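Ultraspiracle (Drosophila melanogaster, PDB 1HG4) probably regulates transcription as a nuclear hormone receptor, its ligand-binding domain here enclosing a phospholipid and locked in an inactive conformation. Local coordinates at residues Q24-R28 against P269-G273; T31-V35 against I252-L258; Y66-P71 against K182-Y187; H72-P77 against K195-I200; A95-W99 against L173-L178. The contacts are given in a common frame with arbitrary orientation. Residue numbers count along the deposited sequence, not the author numbering.

From the N terminus, helix 11-24 runs into the loop used twice: contact 1 pairs 24-28 with the last modelled residues, closing the widest loop, and contact 2, just inside it, ties 31-35 to the run-in to helix 258-266. Inside the loop that contact 2 closes, contact 3 joins the end of helix 46-68 to helix 175-186, and contact 4 joins the following loop to the start of helix 197-218. These two cross, since 66-71, 72-77, 182-187 and 195-200 alternate, and they touch where F73 meets A67 and I200 meets Y187. Contact 5, between helices 78-100 and 175-186, is innermost; its N96 lies beside K182 of contact 3.

Contact 1: Q24-R28 against P269-G273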
# COMPACT_ATOMS: atom_id res chain seq x y z
N GLN A 24 31.64 -4.63 13.56
CA GLN A 24 32.51 -4.70 12.38
C GLN A 24 32.98 -3.38 11.78
O GLN A 24 33.76 -3.38 10.83
CB GLN A 24 31.83 -5.52 11.29
CG GLN A 24 31.31 -6.86 11.76
CD GLN A 24 32.39 -7.70 12.41
OE1 GLN A 24 33.40 -8.03 11.79
NE2 GLN A 24 32.18 -8.06 13.68
N CYS A 25 32.52 -2.26 12.31
CA CYS A 25 32.92 -0.97 11.76
C CYS A 25 34.19 -0.41 12.41
O CYS A 25 34.76 0.56 11.93
CB CYS A 25 31.77 0.02 11.89
SG CYS A 25 30.33 -0.47 10.91
N GLY A 26 34.63 -1.04 13.49
CA GLY A 26 35.81 -0.56 14.17
C GLY A 26 35.65 0.88 14.65
O GLY A 26 34.70 1.22 15.37
N ASP A 27 36.58 1.72 14.21
CA ASP A 27 36.59 3.13 14.57
C ASP A 27 36.09 4.08 13.46
O ASP A 27 36.17 5.30 13.62
CB ASP A 27 38.00 3.55 15.00
CG ASP A 27 38.38 2.98 16.34
OD1 ASP A 27 37.61 3.20 17.31
OD2 ASP A 27 39.43 2.31 16.44
N ARG A 28 35.59 3.52 12.36
CA ARG A 28 35.09 4.35 11.27
C ARG A 28 33.95 5.23 11.78
O ARG A 28 33.17 4.82 12.65
CB ARG A 28 34.61 3.46 10.11
CG ARG A 28 35.74 2.79 9.33
CD ARG A 28 35.34 1.40 8.85
NE ARG A 28 36.34 0.79 7.97
CZ ARG A 28 36.59 1.19 6.72
NH1 ARG A 28 35.90 2.20 6.21
NH2 ARG A 28 37.51 0.57 5.99
N PRO A 269 31.50 0.97 -0.61
CA PRO A 269 31.39 -0.41 -0.14
C PRO A 269 31.38 -0.45 1.38
O PRO A 269 31.76 0.52 2.03
CB PRO A 269 32.64 -1.07 -0.71
CG PRO A 269 33.64 0.03 -0.60
CD PRO A 269 32.86 1.23 -1.13
N PRO A 270 30.94 -1.56 1.96
CA PRO A 270 30.93 -1.63 3.42
C PRO A 270 32.34 -1.89 3.95
O PRO A 270 33.24 -2.28 3.21
CB PRO A 270 29.98 -2.79 3.70
CG PRO A 270 30.17 -3.68 2.50
CD PRO A 270 30.20 -2.69 1.36
N PRO A 271 32.56 -1.64 5.25
CA PRO A 271 33.91 -1.90 5.77
C PRO A 271 34.15 -3.41 5.84
O PRO A 271 33.25 -4.20 5.53
CB PRO A 271 33.87 -1.24 7.15
CG PRO A 271 32.42 -1.36 7.54
CD PRO A 271 31.72 -0.99 6.27
N PRO A 272 35.36 -3.83 6.22
CA PRO A 272 35.66 -5.27 6.31
C PRO A 272 34.69 -5.97 7.27
O PRO A 272 35.10 -6.44 8.33
CB PRO A 272 37.10 -5.29 6.82
CG PRO A 272 37.68 -4.04 6.23
CD PRO A 272 36.58 -3.03 6.46
N GLY A 273 33.42 -6.03 6.89
CA GLY A 273 32.42 -6.67 7.73
C GLY A 273 30.99 -6.24 7.38
O GLY A 273 30.76 -5.49 6.44
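At the end of helix 11-24, Q24 approaches the C-terminal residue of the model: its CB lies 3.8 Å from G273 CA, and a side chain at position 273 would run into that CB. C25 follows with its CA-to-CB bond directed away, yet SG reaches CG of P271 at 4.1 Å, an apolar touch. G26, with positive phi, is the second residue of a type II' turn from C25 to R28, closed by R28 N to C25 O at 3.1 Å. The turn carries D27 clear of the prolines and brings R28 back. NE of R28 sits 3.3 Å from P271 CB, so the pyrrolidine covers one face of the guanidinium, while NH2 comes within 3.7 Å of P272 CD. P269 to P271 (phi -70 to -78°, psi 163 to 176°) form a polyproline II-like run that lays the last modelled residues against the loop after helix 11-24. Both segments rest on helix 46-68: C25 and R28 lean on F61, P270 and P271 on E65, and D27 forms a salt bridge with K58.

Contact 2: T31-V35 against I252-L258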
# COMPACT_ATOMS: atom_id res chain seq x y z
N THR A 31 31.51 11.85 10.22
CA THR A 31 31.74 13.10 10.94
C THR A 31 30.70 14.19 10.65
O THR A 31 30.92 15.07 9.81
CB THR A 31 33.15 13.65 10.64
OG1 THR A 31 33.25 13.96 9.25
CG2 THR A 31 34.21 12.61 10.98
N PHE A 32 29.57 14.14 11.36
CA PHE A 32 28.54 15.14 11.20
C PHE A 32 28.65 16.17 12.34
O PHE A 32 28.47 17.38 12.13
CB PHE A 32 27.15 14.49 11.23
CG PHE A 32 26.02 15.46 11.02
CD1 PHE A 32 26.05 16.34 9.95
CD2 PHE A 32 24.95 15.50 11.88
CE1 PHE A 32 25.01 17.25 9.75
CE2 PHE A 32 23.90 16.40 11.69
CZ PHE A 32 23.93 17.28 10.63
N LEU A 33 28.92 15.69 13.54
CA LEU A 33 29.06 16.57 14.69
C LEU A 33 30.52 16.91 14.89
O LEU A 33 31.40 16.11 14.57
CB LEU A 33 28.52 15.90 15.96
CG LEU A 33 27.01 15.81 16.17
CD1 LEU A 33 26.36 15.15 15.00
CD2 LEU A 33 26.72 15.03 17.43
N ARG A 34 30.76 18.10 15.41
CA ARG A 34 32.10 18.58 15.69
C ARG A 34 32.01 20.02 16.15
O ARG A 34 31.10 20.76 15.75
CB ARG A 34 33.00 18.48 14.46
CG ARG A 34 32.44 19.14 13.25
CD ARG A 34 33.55 19.61 12.34
NE ARG A 34 33.00 20.25 11.15
CZ ARG A 34 32.72 19.61 10.02
NH1 ARG A 34 32.94 18.30 9.91
NH2 ARG A 34 32.20 20.29 8.99
N VAL A 35 32.94 20.42 17.00
CA VAL A 35 32.94 21.78 17.52
C VAL A 35 33.88 22.64 16.69
O VAL A 35 35.05 22.31 16.53
CB VAL A 35 33.32 21.78 19.04
CG1 VAL A 35 34.34 20.71 19.33
CG2 VAL A 35 33.85 23.13 19.47
N ILE A 252 27.23 22.74 16.40
CA ILE A 252 28.32 21.78 16.42
C ILE A 252 28.12 20.74 15.31
O ILE A 252 28.60 19.61 15.40
CB ILE A 252 28.39 21.06 17.77
CG1 ILE A 252 27.01 20.54 18.16
CG2 ILE A 252 28.92 22.00 18.83
CD1 ILE A 252 26.98 19.79 19.48
N THR A 253 27.41 21.13 14.26
CA THR A 253 27.14 20.25 13.13
C THR A 253 27.96 20.68 11.93
O THR A 253 28.36 21.84 11.82
CB THR A 253 25.67 20.28 12.72
OG1 THR A 253 25.34 21.59 12.23
CG2 THR A 253 24.78 19.96 13.91
N SER A 254 28.20 19.73 11.02
CA SER A 254 28.98 19.98 9.82
C SER A 254 28.33 21.01 8.89
O SER A 254 27.12 21.18 8.89
CB SER A 254 29.16 18.67 9.06
OG SER A 254 29.64 18.92 7.76
N ASP A 255 29.12 21.72 8.10
CA ASP A 255 28.50 22.66 7.19
C ASP A 255 27.90 21.83 6.06
O ASP A 255 26.91 22.23 5.45
CB ASP A 255 29.51 23.68 6.66
CG ASP A 255 29.77 24.79 7.65
OD1 ASP A 255 28.79 25.30 8.23
OD2 ASP A 255 30.96 25.16 7.85
N ARG A 256 28.49 20.66 5.82
CA ARG A 256 27.99 19.78 4.77
C ARG A 256 26.67 19.15 5.23
O ARG A 256 26.56 18.67 6.36
CB ARG A 256 29.00 18.68 4.46
CG ARG A 256 28.92 18.20 3.04
CD ARG A 256 30.27 18.33 2.38
NE ARG A 256 31.09 17.14 2.57
CZ ARG A 256 30.92 16.02 1.88
NH1 ARG A 256 29.96 15.93 0.97
NH2 ARG A 256 31.72 14.98 2.10
N PRO A 257 25.65 19.17 4.36
CA PRO A 257 24.35 18.59 4.72
C PRO A 257 24.45 17.08 4.92
O PRO A 257 25.04 16.37 4.11
CB PRO A 257 23.47 18.96 3.53
CG PRO A 257 24.45 18.96 2.39
CD PRO A 257 25.64 19.66 2.98
N LEU A 258 23.87 16.61 6.03
CA LEU A 258 23.89 15.20 6.39
C LEU A 258 23.50 14.30 5.23
O LEU A 258 24.06 13.22 5.06
CB LEU A 258 22.97 14.97 7.60
CG LEU A 258 22.94 13.61 8.31
CD1 LEU A 258 24.31 13.21 8.82
CD2 LEU A 258 21.95 13.70 9.47
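Two short backbone hydrogen bonds define this junction: S254 N gives to F32 O at 2.6 Å (132° at the hydrogen) and R34 N to I252 O at 2.6 Å (160°). They flank L33 and T253, whose CA atoms lie 4.4 Å apart, making these a non-hydrogen-bonded pair in a single antiparallel bridge. CA-H...O contacts from T253 CA to F32 O (3.3 Å) and from L33 CA to I252 O (3.2 Å) fill the space between. A loop bridged in this way to the approach of helix 258-266 is consistent with the locked, inactive conformation. Beyond the bridge, S254 OG accepts from R256 N at 2.8 Å, an ST turn that bends the chain toward that helix. The guanidinium of R34 lies with one face over S254 CA. F32 has the most surface covered: its ring is held between T253 CB on one face and L258 CD1 on the other, the latter a CH-pi contact 3.8 Å from the ring centroid and 20° off the normal. V35 CB packs loosely on I252 CG2 at 4.4 Å, and the I252 side chain is about 4 Å from the bound phospholipid. N57 of helix 46-68 hydrogen-bonds both F32 N and L33 O; F32 also packs on L60 of that helix and L261 of helix 258-266, while L258 rests on K86 and W89 of helix 78-100.

Contact 3: Y66-P71 against K182-Y187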
# COMPACT_ATOMS: atom_id res chain seq x y z
N TYR A 66 24.05 -0.53 9.37
CA TYR A 66 22.92 -1.27 9.94
C TYR A 66 21.78 -1.29 8.93
O TYR A 66 21.26 -2.36 8.60
CB TYR A 66 22.47 -0.59 11.24
CG TYR A 66 21.02 -0.79 11.60
CD1 TYR A 66 20.54 -2.04 12.01
CD2 TYR A 66 20.13 0.28 11.55
CE1 TYR A 66 19.20 -2.21 12.38
CE2 TYR A 66 18.79 0.12 11.91
CZ TYR A 66 18.33 -1.11 12.33
OH TYR A 66 17.02 -1.22 12.73
N ALA A 67 21.39 -0.11 8.44
CA ALA A 67 20.31 0.01 7.45
C ALA A 67 20.68 -0.73 6.17
O ALA A 67 19.84 -1.34 5.51
CB ALA A 67 20.04 1.48 7.14
N ARG A 68 21.96 -0.71 5.83
CA ARG A 68 22.41 -1.38 4.62
C ARG A 68 22.12 -2.88 4.64
O ARG A 68 21.87 -3.49 3.60
CB ARG A 68 23.91 -1.13 4.42
CG ARG A 68 24.52 -2.03 3.38
CD ARG A 68 25.32 -1.26 2.39
NE ARG A 68 26.51 -0.62 2.95
CZ ARG A 68 27.19 0.31 2.30
NH1 ARG A 68 26.79 0.69 1.10
NH2 ARG A 68 28.26 0.88 2.86
N MET A 69 22.16 -3.47 5.84
CA MET A 69 21.91 -4.90 6.01
C MET A 69 20.47 -5.21 6.38
O MET A 69 20.13 -6.37 6.58
CB MET A 69 22.84 -5.48 7.09
CG MET A 69 24.30 -5.57 6.67
SD MET A 69 25.33 -6.32 7.94
CE MET A 69 25.63 -4.85 8.99
N MET A 70 19.64 -4.18 6.48
CA MET A 70 18.24 -4.41 6.82
C MET A 70 17.48 -4.89 5.59
O MET A 70 17.73 -4.42 4.48
CB MET A 70 17.59 -3.14 7.39
CG MET A 70 17.93 -2.87 8.85
SD MET A 70 17.14 -4.03 10.06
CE MET A 70 15.57 -3.23 10.34
N PRO A 71 16.57 -5.86 5.78
CA PRO A 71 15.77 -6.43 4.68
C PRO A 71 15.14 -5.37 3.78
O PRO A 71 14.44 -4.47 4.26
CB PRO A 71 14.71 -7.26 5.41
CG PRO A 71 15.42 -7.71 6.65
CD PRO A 71 16.17 -6.45 7.07
N LYS A 182 12.85 -0.17 16.72
CA LYS A 182 13.79 0.58 15.91
C LYS A 182 13.55 0.39 14.42
O LYS A 182 13.72 1.31 13.62
CB LYS A 182 15.22 0.19 16.30
CG LYS A 182 15.55 0.55 17.74
CD LYS A 182 17.05 0.59 17.99
CE LYS A 182 17.68 -0.78 17.89
NZ LYS A 182 19.13 -0.73 18.19
N ALA A 183 13.15 -0.82 14.04
CA ALA A 183 12.88 -1.07 12.63
C ALA A 183 11.61 -0.30 12.25
O ALA A 183 11.56 0.33 11.18
CB ALA A 183 12.72 -2.59 12.38
N ILE A 184 10.58 -0.34 13.10
CA ILE A 184 9.34 0.37 12.80
C ILE A 184 9.70 1.82 12.48
O ILE A 184 9.13 2.43 11.56
CB ILE A 184 8.33 0.31 14.01
CG1 ILE A 184 7.77 -1.10 14.14
CG2 ILE A 184 7.18 1.31 13.84
CD1 ILE A 184 7.24 -1.39 15.49
N ILE A 185 10.66 2.36 13.24
CA ILE A 185 11.11 3.74 13.06
C ILE A 185 11.78 3.92 11.71
O ILE A 185 11.44 4.84 10.96
CB ILE A 185 12.10 4.14 14.18
CG1 ILE A 185 11.37 4.17 15.52
CG2 ILE A 185 12.71 5.50 13.88
CD1 ILE A 185 12.29 4.36 16.70
N LEU A 186 12.75 3.06 11.41
CA LEU A 186 13.47 3.13 10.14
C LEU A 186 12.52 3.11 8.94
O LEU A 186 12.58 3.99 8.09
CB LEU A 186 14.46 1.96 10.01
CG LEU A 186 15.29 1.94 8.72
CD1 LEU A 186 16.20 3.17 8.67
CD2 LEU A 186 16.13 0.67 8.67
N TYR A 187 11.66 2.10 8.89
CA TYR A 187 10.70 1.93 7.78
C TYR A 187 9.53 2.92 7.87
O TYR A 187 8.39 2.53 8.12
CB TYR A 187 10.14 0.49 7.78
CG TYR A 187 11.18 -0.59 7.55
CD1 TYR A 187 12.06 -0.51 6.48
CD2 TYR A 187 11.24 -1.71 8.38
CE1 TYR A 187 12.99 -1.53 6.24
CE2 TYR A 187 12.17 -2.73 8.14
CZ TYR A 187 13.04 -2.62 7.07
OH TYR A 187 13.95 -3.62 6.80
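K182 opens the second segment with a light touch, its CB 4.2 Å from Y66 OH, while its NZ forms a salt bridge with E18 of helix 11-24. Y66 OH, 4.1 Å from the next backbone nitrogen, A183 N, is buried here without a polar partner in the model. The methyl of A183 meets M70 CE at 3.6 Å: with all three chi angles near m, the methionine folds its end onto helix 175-186. The next two residues, I184 and I185, look the other way, toward helix 225-250, and I185 also toward helix 78-100. This two-sided burial fits the three-layer helical sandwich of nuclear receptor ligand-binding domains, in which helix 46-68 of an outer layer packs against helix 175-186 of the middle one. One turn after A183, L186 points at the first segment and its CD2 collects three neighbours: M70 CG at 4.0 Å, Y66 CE2 at 4.2 Å and A67 CB at 4.3 Å. Y187 is the first residue to leave helical conformation. Its ring reaches the loop that follows helix 46-68, CE2 lying 4.1 Å from M70 CE, and its OH donates to P71 O at 2.7 Å, the hydrogen bond that joins the two segments.

Contact 4: H72-P77 against K195-I200; sequences HFAQVP and KSRAEI
E199, V76 and P77 bury the most surface here. H72 (phi/psi 72/-20) starts a tight run in which F73 to Q75 take helical angles, with Q75 N to H72 O at 2.8 Å. V76 (-63/157) and P77 (-58/146) are extended, P77 at the N-cap of helix 78-100. Opposite, K195 (-92/-53) and S196 (-91/58), the N-cap residue, precede helical 197-200 (near -60/-45), with I200 N 3.1 Å from S196 O. The CA atoms of V76 and S196 are 6.5 Å apart, those of P77 and K195 7.7 Å. The CA-to-CB bonds of H72, V76, P77, S196 and E199 point toward the other segment. V76 (chi1 m) directs CG1 at E199 CG (4.1 Å) and I200 CG1 (4.5 Å). P77 places CD 3.3 Å from S196 OG and CG 4.2 Å from K195 CB. E199 (chi1 t, chi2 p, chi3 -16°) runs past V76 and brings OE2 within 2.8 Å of H72 ND1 (chi1 m, chi2 -93°). F73 to L85 match the nuclear receptor signature sequence, whose D80 accepts hydrogen bonds from K195 N and S196 N. E205 of the second subunit, another copy of the protein, accepts from A198 N and E199 N; the S196 side chain makes no capping bond. Apolar packing at V76 and P77 is thus flanked by polar groups, and the chemistry couples this corner to the subunit interface.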
# COMPACT_ATOMS: atom_id res chain seq x y z
N HIS A 72 15.42 -5.48 2.47
CA HIS A 72 14.89 -4.58 1.43
C HIS A 72 15.43 -3.16 1.35
O HIS A 72 15.30 -2.52 0.30
CB HIS A 72 13.36 -4.52 1.52
CG HIS A 72 12.69 -5.82 1.21
ND1 HIS A 72 12.25 -6.15 -0.05
CD2 HIS A 72 12.46 -6.91 1.98
CE1 HIS A 72 11.77 -7.38 -0.04
NE2 HIS A 72 11.89 -7.86 1.18
N PHE A 73 16.03 -2.66 2.44
CA PHE A 73 16.56 -1.30 2.47
C PHE A 73 17.39 -0.91 1.26
O PHE A 73 17.11 0.09 0.60
CB PHE A 73 17.40 -1.08 3.73
CG PHE A 73 17.78 0.36 3.95
CD1 PHE A 73 16.85 1.28 4.41
CD2 PHE A 73 19.08 0.80 3.69
CE1 PHE A 73 17.19 2.61 4.61
CE2 PHE A 73 19.43 2.13 3.89
CZ PHE A 73 18.49 3.04 4.34
N ALA A 74 18.42 -1.70 0.97
CA ALA A 74 19.31 -1.43 -0.17
C ALA A 74 18.61 -1.52 -1.51
O ALA A 74 19.19 -1.17 -2.55
CB ALA A 74 20.50 -2.38 -0.14
N GLN A 75 17.36 -1.99 -1.51
CA GLN A 75 16.63 -2.10 -2.76
C GLN A 75 15.89 -0.84 -3.15
O GLN A 75 15.77 -0.53 -4.33
CB GLN A 75 15.67 -3.28 -2.72
CG GLN A 75 16.30 -4.55 -3.23
CD GLN A 75 17.58 -4.87 -2.50
OE1 GLN A 75 17.57 -5.20 -1.31
NE2 GLN A 75 18.71 -4.78 -3.21
N VAL A 76 15.37 -0.11 -2.18
CA VAL A 76 14.65 1.09 -2.53
C VAL A 76 15.65 2.02 -3.20
O VAL A 76 16.85 1.88 -3.02
CB VAL A 76 14.02 1.76 -1.31
CG1 VAL A 76 13.23 0.73 -0.53
CG2 VAL A 76 15.08 2.40 -0.44
N PRO A 77 15.16 2.95 -4.02
CA PRO A 77 16.12 3.85 -4.67
C PRO A 77 16.96 4.63 -3.64
O PRO A 77 16.49 4.97 -2.55
CB PRO A 77 15.23 4.76 -5.53
CG PRO A 77 13.86 4.67 -4.88
CD PRO A 77 13.77 3.23 -4.44
N LYS A 195 9.80 7.89 -2.62
CA LYS A 195 9.26 7.27 -3.82
C LYS A 195 8.54 5.95 -3.56
O LYS A 195 7.39 5.76 -3.96
CB LYS A 195 10.39 7.02 -4.82
CG LYS A 195 10.24 7.75 -6.14
CD LYS A 195 10.09 9.24 -5.96
CE LYS A 195 9.85 9.92 -7.30
NZ LYS A 195 9.45 11.35 -7.16
N SER A 196 9.22 5.04 -2.87
CA SER A 196 8.66 3.72 -2.58
C SER A 196 7.88 3.59 -1.27
O SER A 196 8.21 2.75 -0.44
CB SER A 196 9.79 2.70 -2.62
OG SER A 196 10.59 2.91 -3.77
N ARG A 197 6.84 4.39 -1.10
CA ARG A 197 6.02 4.34 0.11
C ARG A 197 5.42 2.98 0.39
O ARG A 197 5.49 2.51 1.52
CB ARG A 197 4.88 5.36 0.04
CG ARG A 197 5.32 6.82 0.11
CD ARG A 197 4.11 7.75 0.17
NE ARG A 197 4.48 9.14 -0.13
CZ ARG A 197 5.15 9.95 0.68
NH1 ARG A 197 5.55 9.55 1.88
NH2 ARG A 197 5.44 11.19 0.28
N ALA A 198 4.82 2.35 -0.62
CA ALA A 198 4.20 1.04 -0.45
C ALA A 198 5.18 -0.01 0.06
O ALA A 198 4.92 -0.68 1.06
CB ALA A 198 3.57 0.58 -1.77
N GLU A 199 6.29 -0.16 -0.65
CA GLU A 199 7.32 -1.11 -0.25
C GLU A 199 7.78 -0.88 1.19
O GLU A 199 7.94 -1.83 1.95
CB GLU A 199 8.52 -1.01 -1.18
CG GLU A 199 9.81 -1.59 -0.61
CD GLU A 199 9.85 -3.12 -0.63
OE1 GLU A 199 8.78 -3.75 -0.80
OE2 GLU A 199 10.95 -3.68 -0.46
N ILE A 200 7.97 0.38 1.57
CA ILE A 200 8.42 0.70 2.92
C ILE A 200 7.35 0.37 4.00
O ILE A 200 7.67 -0.19 5.06
CB ILE A 200 8.85 2.19 2.99
CG1 ILE A 200 9.92 2.46 1.93
CG2 ILE A 200 9.44 2.51 4.34
CD1 ILE A 200 10.39 3.89 1.89

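Contact 5: A95-W99 against L173-L178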
# COMPACT_ATOMS: atom_id res chain seq x y z
N ALA A 95 17.07 5.80 21.15
CA ALA A 95 16.46 4.54 21.57
C ALA A 95 17.57 3.68 22.19
O ALA A 95 17.36 2.98 23.18
CB ALA A 95 15.82 3.81 20.38
N ASN A 96 18.75 3.72 21.59
CA ASN A 96 19.89 2.98 22.11
C ASN A 96 20.36 3.53 23.46
O ASN A 96 20.76 2.75 24.32
CB ASN A 96 21.05 2.98 21.11
CG ASN A 96 20.90 1.89 20.05
OD1 ASN A 96 21.35 2.05 18.91
ND2 ASN A 96 20.29 0.77 20.42
N VAL A 97 20.33 4.85 23.65
CA VAL A 97 20.76 5.38 24.94
C VAL A 97 19.71 5.04 26.00
O VAL A 97 20.05 4.77 27.14
CB VAL A 97 21.00 6.93 24.95
CG1 VAL A 97 21.76 7.34 23.72
CG2 VAL A 97 19.69 7.67 25.03
N ALA A 98 18.44 5.02 25.60
CA ALA A 98 17.39 4.68 26.56
C ALA A 98 17.61 3.27 27.11
O ALA A 98 17.48 3.04 28.31
CB ALA A 98 16.01 4.79 25.89
N TRP A 99 17.95 2.34 26.21
CA TRP A 99 18.20 0.94 26.54
C TRP A 99 19.46 0.72 27.38
O TRP A 99 19.45 -0.10 28.30
CB TRP A 99 18.29 0.13 25.24
CG TRP A 99 18.66 -1.33 25.41
CD1 TRP A 99 19.90 -1.89 25.23
CD2 TRP A 99 17.80 -2.39 25.83
NE1 TRP A 99 19.86 -3.23 25.50
CE2 TRP A 99 18.59 -3.58 25.87
CE3 TRP A 99 16.45 -2.47 26.17
CZ2 TRP A 99 18.06 -4.82 26.25
CZ3 TRP A 99 15.92 -3.72 26.56
CH2 TRP A 99 16.73 -4.87 26.59
N LEU A 173 10.87 -4.52 28.81
CA LEU A 173 11.21 -4.52 27.39
C LEU A 173 12.45 -5.38 27.17
O LEU A 173 13.42 -5.26 27.90
CB LEU A 173 11.48 -3.09 26.91
CG LEU A 173 11.69 -2.89 25.41
CD1 LEU A 173 10.35 -3.04 24.69
CD2 LEU A 173 12.27 -1.51 25.15
N ASP A 174 12.42 -6.25 26.17
CA ASP A 174 13.57 -7.08 25.90
C ASP A 174 14.28 -6.63 24.63
O ASP A 174 13.77 -5.78 23.89
CB ASP A 174 13.17 -8.57 25.82
CG ASP A 174 12.22 -8.87 24.68
OD1 ASP A 174 12.40 -8.32 23.57
OD2 ASP A 174 11.30 -9.69 24.88
N ARG A 175 15.45 -7.21 24.38
CA ARG A 175 16.25 -6.86 23.22
C ARG A 175 15.53 -7.08 21.89
O ARG A 175 15.75 -6.33 20.93
CB ARG A 175 17.57 -7.66 23.22
CG ARG A 175 18.50 -7.28 22.08
CD ARG A 175 19.06 -5.87 22.27
NE ARG A 175 19.47 -5.26 21.01
CZ ARG A 175 20.35 -5.79 20.17
NH1 ARG A 175 20.93 -6.95 20.45
NH2 ARG A 175 20.66 -5.17 19.04
N ARG A 176 14.67 -8.09 21.84
CA ARG A 176 13.93 -8.38 20.63
C ARG A 176 12.89 -7.31 20.37
O ARG A 176 12.70 -6.87 19.25
CB ARG A 176 13.27 -9.76 20.71
CG ARG A 176 14.00 -10.85 19.90
CD ARG A 176 14.93 -11.70 20.75
NE ARG A 176 16.19 -11.99 20.06
CZ ARG A 176 17.22 -12.63 20.60
NH1 ARG A 176 17.15 -13.08 21.85
NH2 ARG A 176 18.34 -12.80 19.91
N GLU A 177 12.21 -6.87 21.42
CA GLU A 177 11.20 -5.83 21.25
C GLU A 177 11.81 -4.48 20.86
O GLU A 177 11.20 -3.73 20.11
CB GLU A 177 10.37 -5.70 22.52
CG GLU A 177 9.80 -7.04 22.94
CD GLU A 177 8.97 -6.98 24.19
OE1 GLU A 177 9.44 -6.43 25.20
OE2 GLU A 177 7.84 -7.51 24.16
N LEU A 178 13.02 -4.18 21.35
CA LEU A 178 13.67 -2.91 21.01
C LEU A 178 14.09 -2.91 19.53
O LEU A 178 13.97 -1.89 18.84
CB LEU A 178 14.90 -2.64 21.89
CG LEU A 178 15.60 -1.32 21.55
CD1 LEU A 178 14.80 -0.14 22.14
CD2 LEU A 178 17.03 -1.34 22.09
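Apolar contacts account for much of this helix-to-helix packing. L178 points at the first segment and is its most covered partner: CD2 lies 3.7 Å from W99 CB, and CD1 is 4.4 Å from A95 CB, in line with the closest backbone approach, 8.0 Å between the CA atoms of A95 and L178. L173 adds a looser touch, its CD2 4.4 Å from W99 CE3. The indole of W99 (chi1 t) reaches across to the turn before helix 175-186. There L173 O approaches the ring edge near its plane, 3.2 Å from CZ3, while CH2 is 3.6 Å from D174 C and 3.5 Å from R175 N, and CZ2 is 4.2 Å from R175 CB. The guanidinium of R175 has its main partner in E18 of helix 11-24, a salt bridge. No polar bond links the two segments; the side-chain hydrogen bonds here lie within the second: E177 N gives to D174 OD1 at 2.6 Å and D174 N to E177 OE1 at 3.1 Å, a reciprocal capping box. The box closes the first turn of helix 175-186, whose start W99 CH2 meets. A98 packs on L164 and M168 of helix 154-171. V97, on the far flank, touches the bound phospholipid. Such a long helix, one side on helix 175-186 and another lining the ligand cavity, is typical of the middle layer of the nuclear receptor ligand-binding domain.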